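Local coordinates for flavin-dependent thymidylate synthase (Thermus thermophilus, PDB 6J61) that catalyses the FAD-dependent reductive methylation of dUMP to dTMP, with methylenetetrahydrofolate as methyl donor and NADPH as reductant, at the interface of chains A and B. Sequence-based numbering; all coordinates share one arbitrary frame. Chains: chain A/B, Flavin-dependent thymidylate synthase.

The interface of chains A and B. Residues chain A 14, 16, 69, 71, 167, 169; chain B 33-36.
B:Tyr35 packs against A:His69 and A:Glu167, reaching from a loop of one ThyX subunit onto strands 13-21, 65-73 and 165-173 of its neighbour, at a two-fold interface of the homotetramer. Its CG lies anti to its own carbonyl carbon, which sets one face of the ring over the imidazole edge of A:His69, with A:His69 CE1 toward the rim. CB is near that CE1, and CG, CD1 and CD2 all lie against it, CD1 at 3.5 Å. The planes stand 85° apart, edge-to-face. On the other rim, CE2 meets A:Phe14 CZ at 3.8 Å, the side chains crossing at about a right angle. CE1 is 3.3 Å from A:Glu167 OE2, CZ lies near OE1, and at the tip the phenol OH donates to A:Glu167 OE1 at 2.5 Å, on the syn side but 33° out of the carboxylate plane. A:Glu167 OE2 accepts a hydrogen bond from A:His69 NE2 (2.9 Å, 170° at H), in the imidazole plane but from above the carboxylate plane. A phenylalanine in place of B:Tyr35 would probably leave A:Glu167 OE1 without its phenol donor, and the carboxylate less firmly held. One residue back, B:Ser34 O accepts from A:Tyr169 OH at 2.7 Å, the donor tilted from the carbonyl plane. The B:Tyr35 carbonyl O sits over the centre of the A:Arg16 guanidinium, 3.2 Å above its plane, while A:Arg16 NH2 donates a bent hydrogen bond to A:His69 ND1 at 2.8 Å, tilted out of both planes.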
# COMPACT_ATOMS: atom_id res chain seq x y z
N PHE A 14 14.91 -4.23 -22.73
CA PHE A 14 13.63 -4.36 -23.41
C PHE A 14 12.43 -4.29 -22.47
O PHE A 14 12.57 -4.26 -21.25
CB PHE A 14 13.60 -5.68 -24.21
CG PHE A 14 13.70 -6.94 -23.36
CD1 PHE A 14 12.59 -7.44 -22.68
CD2 PHE A 14 14.91 -7.63 -23.27
CE1 PHE A 14 12.68 -8.61 -21.92
CE2 PHE A 14 15.00 -8.81 -22.51
CZ PHE A 14 13.88 -9.30 -21.84
N ARG A 16 8.49 -6.08 -22.46
CA ARG A 16 7.58 -7.03 -23.11
C ARG A 16 6.27 -7.18 -22.32
O ARG A 16 6.28 -7.41 -21.12
CB ARG A 16 8.29 -8.40 -23.23
CG ARG A 16 7.42 -9.58 -23.71
CD ARG A 16 8.27 -10.81 -24.10
NE ARG A 16 8.68 -11.61 -22.94
CZ ARG A 16 7.87 -12.41 -22.26
NH1 ARG A 16 6.59 -12.52 -22.61
NH2 ARG A 16 8.31 -13.09 -21.21
N HIS A 69 7.72 -7.84 -18.60
CA HIS A 69 8.98 -8.56 -18.45
C HIS A 69 9.97 -7.48 -18.86
O HIS A 69 10.02 -7.07 -20.02
CB HIS A 69 9.02 -9.74 -19.42
CG HIS A 69 10.29 -10.54 -19.38
ND1 HIS A 69 10.51 -11.63 -20.19
CD2 HIS A 69 11.41 -10.40 -18.62
CE1 HIS A 69 11.71 -12.13 -19.93
NE2 HIS A 69 12.27 -11.40 -18.99
N LYS A 71 14.01 -5.89 -18.80
CA LYS A 71 15.44 -6.15 -18.68
C LYS A 71 16.06 -4.76 -18.66
O LYS A 71 15.87 -3.97 -19.59
CB LYS A 71 15.92 -6.95 -19.90
CG LYS A 71 17.39 -7.35 -19.86
CD LYS A 71 17.78 -8.18 -21.06
CE LYS A 71 19.25 -8.58 -20.96
NZ LYS A 71 19.77 -9.23 -22.19
N GLU A 167 16.80 -8.60 -14.86
CA GLU A 167 15.45 -8.79 -15.38
C GLU A 167 14.45 -8.96 -14.27
O GLU A 167 14.79 -9.44 -13.18
CB GLU A 167 15.35 -10.02 -16.26
CG GLU A 167 16.34 -10.10 -17.38
CD GLU A 167 16.08 -11.30 -18.26
OE1 GLU A 167 16.98 -11.66 -19.04
OE2 GLU A 167 14.97 -11.90 -18.18
N TYR A 169 9.74 -9.07 -13.49
CA TYR A 169 8.34 -9.00 -13.89
C TYR A 169 7.76 -7.82 -13.13
O TYR A 169 7.93 -7.72 -11.91
CB TYR A 169 7.61 -10.29 -13.51
CG TYR A 169 7.53 -11.30 -14.62
CD1 TYR A 169 8.64 -11.55 -15.44
CD2 TYR A 169 6.36 -12.02 -14.86
CE1 TYR A 169 8.58 -12.47 -16.47
CE2 TYR A 169 6.28 -12.96 -15.89
CZ TYR A 169 7.40 -13.18 -16.69
OH TYR A 169 7.35 -14.11 -17.72
N VAL B 33 10.71 -15.89 -14.06
CA VAL B 33 10.99 -14.68 -14.84
C VAL B 33 11.23 -15.10 -16.30
O VAL B 33 12.18 -14.67 -16.95
CB VAL B 33 12.23 -13.95 -14.26
CG1 VAL B 33 12.45 -12.61 -14.97
CG2 VAL B 33 12.06 -13.73 -12.76
N SER B 34 10.32 -15.93 -16.81
CA SER B 34 10.38 -16.49 -18.16
C SER B 34 10.20 -15.53 -19.36
O SER B 34 9.58 -14.47 -19.25
CB SER B 34 9.34 -17.62 -18.26
OG SER B 34 9.15 -18.05 -19.60
N TYR B 35 10.76 -15.93 -20.51
CA TYR B 35 10.65 -15.17 -21.75
C TYR B 35 9.49 -15.77 -22.52
O TYR B 35 9.04 -15.21 -23.52
CB TYR B 35 11.89 -15.33 -22.63
CG TYR B 35 13.08 -14.50 -22.26
CD1 TYR B 35 13.76 -14.70 -21.06
CD2 TYR B 35 13.59 -13.56 -23.16
CE1 TYR B 35 14.93 -13.99 -20.77
CE2 TYR B 35 14.76 -12.85 -22.89
CZ TYR B 35 15.42 -13.08 -21.69
OH TYR B 35 16.60 -12.41 -21.43
N GLY B 36 9.03 -16.93 -22.07
CA GLY B 36 7.93 -17.59 -22.73
C GLY B 36 6.93 -18.07 -21.71
O GLY B 36 6.70 -17.40 -20.71